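Local coordinates for protein 3-dehydroquinate dehydratase (Geobacillus kaustophilus, PDB 2YR1) that probably catalyses the cis-dehydration of 3-dehydroquinate to 3-dehydroshikimate, the third step of the chorismate pathway, through a Schiff-base intermediate, at residues E126-V131 / L142-H147; I115-Y120 / A170-V175; L186-A191 / T205-G210. All coordinates share one frame; numbering follows the deposited sequence.

Contact 1 of 3, residues E126-V131 / L142-H147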
# COMPACT_ATOMS: atom_id res chain seq x y z
N GLU A 126 -11.14 5.93 -33.03
CA GLU A 126 -10.78 6.89 -34.08
C GLU A 126 -11.27 8.30 -33.80
O GLU A 126 -10.62 9.28 -34.17
CB GLU A 126 -11.35 6.44 -35.43
CG GLU A 126 -12.84 6.17 -35.40
CD GLU A 126 -13.53 6.52 -36.70
OE1 GLU A 126 -13.02 6.14 -37.78
OE2 GLU A 126 -14.60 7.18 -36.65
N ARG A 127 -12.42 8.42 -33.15
CA ARG A 127 -12.96 9.73 -32.86
C ARG A 127 -12.06 10.50 -31.91
O ARG A 127 -12.31 11.67 -31.64
CB ARG A 127 -14.36 9.62 -32.28
CG ARG A 127 -15.34 8.94 -33.22
CD ARG A 127 -16.74 8.95 -32.63
NE ARG A 127 -16.85 8.13 -31.42
CZ ARG A 127 -16.96 6.80 -31.42
NH1 ARG A 127 -16.97 6.13 -32.56
NH2 ARG A 127 -17.06 6.15 -30.26
N ILE A 128 -11.03 9.84 -31.40
CA ILE A 128 -10.11 10.50 -30.48
C ILE A 128 -9.25 11.51 -31.24
O ILE A 128 -8.95 12.58 -30.72
CB ILE A 128 -9.20 9.48 -29.74
CG1 ILE A 128 -10.06 8.55 -28.88
CG2 ILE A 128 -8.22 10.22 -28.84
CD1 ILE A 128 -9.31 7.35 -28.29
N ALA A 129 -8.87 11.17 -32.47
CA ALA A 129 -8.06 12.07 -33.28
C ALA A 129 -8.74 13.43 -33.26
O ALA A 129 -8.11 14.47 -33.04
CB ALA A 129 -7.95 11.55 -34.71
N ASP A 130 -10.05 13.42 -33.48
CA ASP A 130 -10.87 14.63 -33.49
C ASP A 130 -10.57 15.45 -32.24
O ASP A 130 -10.15 16.60 -32.32
CB ASP A 130 -12.35 14.26 -33.52
CG ASP A 130 -13.22 15.37 -34.08
OD1 ASP A 130 -12.99 16.54 -33.73
OD2 ASP A 130 -14.13 15.05 -34.88
N VAL A 131 -10.79 14.86 -31.07
CA VAL A 131 -10.52 15.58 -29.82
C VAL A 131 -9.02 15.84 -29.67
O VAL A 131 -8.61 16.87 -29.12
CB VAL A 131 -11.04 14.80 -28.61
CG1 VAL A 131 -10.40 15.34 -27.34
CG2 VAL A 131 -12.55 14.94 -28.52
N LEU A 142 -4.13 16.07 -23.02
CA LEU A 142 -5.14 15.06 -23.25
C LEU A 142 -4.93 13.82 -22.41
O LEU A 142 -3.89 13.16 -22.49
CB LEU A 142 -5.18 14.66 -24.73
CG LEU A 142 -6.23 13.59 -25.05
CD1 LEU A 142 -7.60 14.19 -24.79
CD2 LEU A 142 -6.12 13.13 -26.50
N VAL A 143 -5.94 13.53 -21.60
CA VAL A 143 -5.95 12.34 -20.76
C VAL A 143 -6.88 11.35 -21.47
O VAL A 143 -8.04 11.68 -21.74
CB VAL A 143 -6.54 12.66 -19.34
CG1 VAL A 143 -6.65 11.38 -18.52
CG2 VAL A 143 -5.68 13.68 -18.63
N VAL A 144 -6.39 10.17 -21.81
CA VAL A 144 -7.26 9.19 -22.43
C VAL A 144 -7.50 8.11 -21.41
O VAL A 144 -6.55 7.45 -20.93
CB VAL A 144 -6.67 8.59 -23.69
CG1 VAL A 144 -7.65 7.54 -24.26
CG2 VAL A 144 -6.44 9.72 -24.71
N SER A 145 -8.77 7.89 -21.09
CA SER A 145 -9.12 6.95 -20.06
C SER A 145 -10.06 5.81 -20.40
O SER A 145 -10.67 5.77 -21.48
CB SER A 145 -9.69 7.72 -18.86
OG SER A 145 -10.84 8.47 -19.23
N ARG A 146 -10.16 4.90 -19.44
CA ARG A 146 -10.99 3.72 -19.51
C ARG A 146 -11.37 3.43 -18.07
O ARG A 146 -10.50 3.42 -17.20
CB ARG A 146 -10.19 2.54 -20.04
CG ARG A 146 -11.05 1.36 -20.45
CD ARG A 146 -11.77 1.65 -21.77
NE ARG A 146 -11.93 0.45 -22.60
CZ ARG A 146 -12.81 -0.51 -22.35
NH1 ARG A 146 -13.62 -0.41 -21.30
NH2 ARG A 146 -12.88 -1.58 -23.14
N HIS A 147 -12.66 3.19 -17.83
CA HIS A 147 -13.14 2.87 -16.50
C HIS A 147 -13.95 1.55 -16.51
O HIS A 147 -14.87 1.38 -17.31
CB HIS A 147 -14.00 4.02 -15.97
CG HIS A 147 -13.36 5.37 -16.11
ND1 HIS A 147 -12.75 6.03 -15.06
CD2 HIS A 147 -13.20 6.18 -17.19
CE1 HIS A 147 -12.24 7.17 -15.49
NE2 HIS A 147 -12.50 7.28 -16.78

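Contact 2 of 3, residues I115-Y120 / A170-V175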
# COMPACT_ATOMS: atom_id res chain seq x y z
N ILE A 115 -9.72 25.79 -19.16
CA ILE A 115 -9.24 24.49 -18.68
C ILE A 115 -7.80 24.21 -19.13
O ILE A 115 -7.27 24.90 -20.01
CB ILE A 115 -10.19 23.37 -19.15
CG1 ILE A 115 -10.08 23.20 -20.66
CG2 ILE A 115 -11.63 23.72 -18.78
CD1 ILE A 115 -10.92 22.07 -21.22
N ASP A 116 -7.18 23.18 -18.54
CA ASP A 116 -5.79 22.81 -18.83
C ASP A 116 -5.65 21.38 -19.33
O ASP A 116 -4.74 21.05 -20.11
CB ASP A 116 -4.95 22.98 -17.56
CG ASP A 116 -5.11 24.35 -16.93
OD1 ASP A 116 -4.64 25.35 -17.52
OD2 ASP A 116 -5.73 24.44 -15.85
N LEU A 117 -6.54 20.52 -18.85
CA LEU A 117 -6.55 19.12 -19.25
C LEU A 117 -7.97 18.77 -19.65
O LEU A 117 -8.94 19.38 -19.18
CB LEU A 117 -6.18 18.19 -18.09
CG LEU A 117 -4.97 18.19 -17.13
CD1 LEU A 117 -3.80 17.45 -17.72
CD2 LEU A 117 -4.63 19.58 -16.71
N VAL A 118 -8.08 17.77 -20.51
CA VAL A 118 -9.37 17.26 -20.95
C VAL A 118 -9.29 15.73 -20.90
O VAL A 118 -8.34 15.14 -21.41
CB VAL A 118 -9.70 17.69 -22.41
CG1 VAL A 118 -10.90 16.96 -22.88
CG2 VAL A 118 -9.96 19.18 -22.49
N ASP A 119 -10.29 15.10 -20.28
CA ASP A 119 -10.37 13.65 -20.19
C ASP A 119 -11.30 13.13 -21.29
O ASP A 119 -12.44 13.60 -21.43
CB ASP A 119 -10.91 13.22 -18.82
CG ASP A 119 -11.04 11.70 -18.68
OD1 ASP A 119 -11.51 11.05 -19.64
OD2 ASP A 119 -10.70 11.15 -17.61
N TYR A 120 -10.83 12.18 -22.09
CA TYR A 120 -11.65 11.62 -23.16
C TYR A 120 -11.50 10.11 -23.15
O TYR A 120 -10.41 9.58 -22.89
CB TYR A 120 -11.23 12.19 -24.51
CG TYR A 120 -12.35 12.21 -25.51
CD1 TYR A 120 -13.51 12.94 -25.27
CD2 TYR A 120 -12.26 11.51 -26.72
CE1 TYR A 120 -14.54 12.99 -26.19
CE2 TYR A 120 -13.29 11.54 -27.65
CZ TYR A 120 -14.43 12.29 -27.37
OH TYR A 120 -15.46 12.34 -28.29
N ALA A 170 -2.44 10.14 -26.48
CA ALA A 170 -2.67 10.62 -25.12
C ALA A 170 -1.42 11.24 -24.50
O ALA A 170 -0.28 10.84 -24.78
CB ALA A 170 -3.16 9.47 -24.24
N ASP A 171 -1.63 12.25 -23.65
CA ASP A 171 -0.54 12.86 -22.94
C ASP A 171 -0.43 12.13 -21.60
O ASP A 171 0.63 12.07 -20.98
CB ASP A 171 -0.80 14.35 -22.69
CG ASP A 171 -0.67 15.18 -23.97
OD1 ASP A 171 0.38 15.09 -24.64
OD2 ASP A 171 -1.61 15.92 -24.30
N ILE A 172 -1.56 11.57 -21.18
CA ILE A 172 -1.67 10.82 -19.94
C ILE A 172 -2.66 9.70 -20.18
O ILE A 172 -3.71 9.93 -20.77
CB ILE A 172 -2.21 11.70 -18.78
CG1 ILE A 172 -1.24 12.86 -18.52
CG2 ILE A 172 -2.43 10.85 -17.54
CD1 ILE A 172 -1.62 13.73 -17.34
N ALA A 173 -2.32 8.49 -19.75
CA ALA A 173 -3.18 7.33 -19.91
C ALA A 173 -3.85 7.02 -18.58
O ALA A 173 -3.17 6.98 -17.55
CB ALA A 173 -2.36 6.13 -20.36
N LYS A 174 -5.16 6.81 -18.59
CA LYS A 174 -5.84 6.52 -17.33
C LYS A 174 -6.72 5.27 -17.36
O LYS A 174 -7.48 5.06 -18.31
CB LYS A 174 -6.67 7.73 -16.89
CG LYS A 174 -7.55 7.49 -15.66
CD LYS A 174 -8.42 8.70 -15.31
CE LYS A 174 -9.41 8.33 -14.21
NZ LYS A 174 -10.59 9.23 -14.15
N VAL A 175 -6.59 4.41 -16.35
CA VAL A 175 -7.44 3.22 -16.25
C VAL A 175 -7.92 3.02 -14.81
O VAL A 175 -7.12 3.07 -13.86
CB VAL A 175 -6.73 1.89 -16.68
CG1 VAL A 175 -6.36 1.91 -18.17
CG2 VAL A 175 -5.50 1.66 -15.84
O HOH W 1 -10.10 11.82 -15.14

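Contact 3 of 3, residues L186-A191 / T205-G210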
# COMPACT_ATOMS: atom_id res chain seq x y z
N LEU A 186 -4.06 -6.25 -6.62
CA LEU A 186 -2.68 -6.50 -7.03
C LEU A 186 -2.60 -6.54 -8.58
O LEU A 186 -1.63 -6.10 -9.15
CB LEU A 186 -2.19 -7.81 -6.40
CG LEU A 186 -2.09 -7.79 -4.86
CD1 LEU A 186 -1.53 -9.12 -4.37
CD2 LEU A 186 -1.18 -6.64 -4.39
N VAL A 187 -3.63 -7.08 -9.25
CA VAL A 187 -3.64 -7.09 -10.72
C VAL A 187 -3.53 -5.62 -11.23
O VAL A 187 -2.73 -5.31 -12.14
CB VAL A 187 -4.96 -7.71 -11.25
CG1 VAL A 187 -5.15 -7.39 -12.70
CG2 VAL A 187 -4.92 -9.20 -11.03
N LEU A 188 -4.31 -4.72 -10.65
CA LEU A 188 -4.26 -3.32 -11.06
C LEU A 188 -2.87 -2.71 -10.84
O LEU A 188 -2.39 -1.91 -11.66
CB LEU A 188 -5.27 -2.47 -10.30
CG LEU A 188 -4.99 -1.02 -10.73
CD1 LEU A 188 -5.74 -0.74 -12.02
CD2 LEU A 188 -5.33 -0.04 -9.66
N LEU A 189 -2.22 -3.04 -9.73
CA LEU A 189 -0.88 -2.48 -9.47
C LEU A 189 0.15 -3.11 -10.42
O LEU A 189 1.04 -2.42 -10.94
CB LEU A 189 -0.47 -2.74 -8.01
CG LEU A 189 -1.32 -2.03 -6.95
CD1 LEU A 189 -0.80 -2.38 -5.56
CD2 LEU A 189 -1.29 -0.53 -7.17
N GLN A 190 0.01 -4.40 -10.67
CA GLN A 190 0.94 -5.09 -11.58
C GLN A 190 0.85 -4.47 -12.97
O GLN A 190 1.85 -4.26 -13.64
CB GLN A 190 0.59 -6.57 -11.69
CG GLN A 190 0.67 -7.34 -10.39
CD GLN A 190 -0.21 -8.59 -10.42
OE1 GLN A 190 -0.12 -9.41 -11.35
NE2 GLN A 190 -1.07 -8.74 -9.41
N ALA A 191 -0.37 -4.24 -13.45
CA ALA A 191 -0.54 -3.65 -14.77
C ALA A 191 0.06 -2.24 -14.80
O ALA A 191 0.60 -1.81 -15.81
CB ALA A 191 -2.02 -3.58 -15.16
N THR A 205 -3.80 5.37 -12.49
CA THR A 205 -4.55 4.14 -12.30
C THR A 205 -5.13 4.10 -10.89
O THR A 205 -4.62 4.77 -9.97
CB THR A 205 -3.68 2.86 -12.47
OG1 THR A 205 -2.72 2.80 -11.41
CG2 THR A 205 -2.96 2.84 -13.83
N MET A 206 -6.19 3.33 -10.74
CA MET A 206 -6.83 3.15 -9.44
C MET A 206 -7.80 1.97 -9.43
O MET A 206 -8.36 1.59 -10.47
CB MET A 206 -7.60 4.42 -9.00
CG MET A 206 -8.67 4.89 -9.98
SD MET A 206 -7.99 5.99 -11.26
CE MET A 206 -8.04 7.58 -10.44
N ALA A 207 -7.94 1.37 -8.26
CA ALA A 207 -8.92 0.31 -8.03
C ALA A 207 -9.85 1.13 -7.13
O ALA A 207 -9.40 1.78 -6.18
CB ALA A 207 -8.31 -0.86 -7.24
N MET A 208 -11.14 1.14 -7.46
CA MET A 208 -12.12 1.92 -6.71
C MET A 208 -12.60 1.13 -5.50
O MET A 208 -12.13 0.03 -5.26
CB MET A 208 -13.29 2.25 -7.63
CG MET A 208 -12.83 3.01 -8.88
SD MET A 208 -14.18 3.37 -10.00
CE MET A 208 -14.28 1.78 -10.89
N GLY A 209 -13.54 1.71 -4.74
CA GLY A 209 -14.07 1.02 -3.57
C GLY A 209 -13.13 0.92 -2.38
O GLY A 209 -11.97 1.37 -2.43
N GLY A 210 -13.61 0.30 -1.30
CA GLY A 210 -12.81 0.18 -0.09
C GLY A 210 -11.59 -0.68 -0.34
O GLY A 210 -10.49 -0.40 0.13

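Contact 1 of 3, residues E126-V131 / L142-H147
Val131 and Leu142 meet through one methyl each, CG1 of Val131 lying 4.0 Å from CD1 of Leu142, and the two side chains cross at about a right angle. With CG of Leu142 anti to the backbone N (chi1 -179°), the isobutyl group extends from the strand toward the helix, and its two methyls divide the work. While CD1 takes Val131, CD2 approaches CG2 of Ile128 at 4.3 Å, so that Leu142 touches both helical residues. The other branch of Ile128 runs further along the strand: CD1, at the end of its longer arm, comes to 4.4 Å from CG1 of Val144. All three approaches are methyl to methyl; the one between Val131 and Leu142 is in normal van der Waals contact and the two from Ile128 are looser. The buried surface is a modest 150 Å². Ile128 and Val131 are one helical turn apart, Leu142 and Val144 alternate on one face of the strand, and Tyr168, Leu122 and Ala170 add apolar cover around them. Beyond this layer, on the other face of the strand, NE2 of His147 donates a 3.2 Å hydrogen bond to OG of Ser145, which lies 26° out of the imidazole plane; His147 is the predicted proton donor/acceptor. Helix and strand segments run nearly antiparallel, at 156° with axes 10.9 Å apart, which is the outer helix-to-barrel packing of a beta-alpha-beta unit in a TIM barrel.

Contact 2 of 3, residues I115-Y120 / A170-V175
The backbones stay well apart, with CA of Leu117 9.4 Å from CA of Asp171 and CA of Asp119 8.9 Å from CA of Lys174, the spacing of two parallel strands with a third, 141-148, between them. Contact is therefore left to side chains on the inner face of the barrel. Near the start of the strands CD1 of Leu117 meets CD1 of Ile172 at 4.3 Å, an apolar touch between methyl ends. One step further on, Asp119 and Lys174 cross at about a right angle. CG of Lys174 stands anti to its backbone nitrogen (chi1 174°) and the chain beyond it is extended, which carries NZ well away from its own strand; OD2 of Asp119 lies almost equally far from CD and from NZ of this chain. The direct salt bridge from OD2 of Asp119 to NZ of Lys174 is long, at 4.0 Å. A water closes the gap: it donates to OD2 of Asp119 at 2.6 Å and accepts from NZ of Lys174 at 2.8 Å. Asp119 is held at its other oxygen too, since OD1 hydrogen-bonds OG of Ser145, so both branches of this buried carboxylate are engaged. Lys174 is the predicted Schiff-base residue, and the predicted active-site His147 and substrate-binding Arg86 both approach it. The pair thus probably lines the active site inside the barrel. On one side strand 81-84 flanks 117-121, with Leu82 against Leu117 and Asp119; on the other, strand 203-207 borders 172-177 and places Ile204 against Ile172 and Lys174. Helix 99-112 packs on the outward-facing Val118 and Tyr120.

Contact 3 of 3, residues L186-A191 / T205-G210
Leu188 makes every close approach from the helix, burying 85 Å² of its own surface out of 168 Å² for both sides together. It is the helix-to-strand packing of the beta-alpha-beta unit 172-177, 182-198, 203-207 in the TIM barrel, and the short segments run almost exactly antiparallel, at 172°, with their axes 8.3 Å apart. The spacing is consistent with the small Ala207 and the backbone of Met206 facing the leucine. With CG anti to the backbone nitrogen (chi1 174°), Leu188 projects from the helix and spreads its two methyls along the strand, CD1 toward Thr205 and CD2 toward Ala207. CD2 lies 3.9 Å from CB of Ala207, and CD1 lies 3.8 Å from O of Met206. Leu188 and Thr205 slide past each other in opposite directions, meeting through carbon, while the hydroxyl OG1 of Thr205 is hydrogen-bonded to OG1 of Thr192 one turn further along the helix. Met206 lends only backbone to this interface: its side chain points away from the helix, into the barrel, where it packs on Lys174, the predicted Schiff-base residue. Thr215 of helix 213-218 covers Leu188 and Ala207, and Leu186 and Leu189 of helix 182-198 pack against the second subunit. On the strand side, the nearest approach to Thr205 is CD1 of Leu188 to its CB, at 4.2 Å.

In the fold
From the N terminus, strand 117-121 opens the span that contact 2 closes at strand 172-177, about fifty residues later. Contact 1 closes within that span, fastening helix 127-137 to strand 141-148, the strand between the two of contact 2. Contact 3 follows in series, joining helix 182-198 to strand 203-207; nothing crosses. Contacts 1 and 2 touch, their centres about 8 Å apart, through Ser145 with Asp119 and Leu142 with Asp171. Contact 3 meets contact 2 where Val175 O probably accepts from Met206 N, but does not touch contact 1. Contacts 1 and 3 tie outer helices to the parallel barrel, whereas contact 2 lies on its inner face, bridging over strand 141-148.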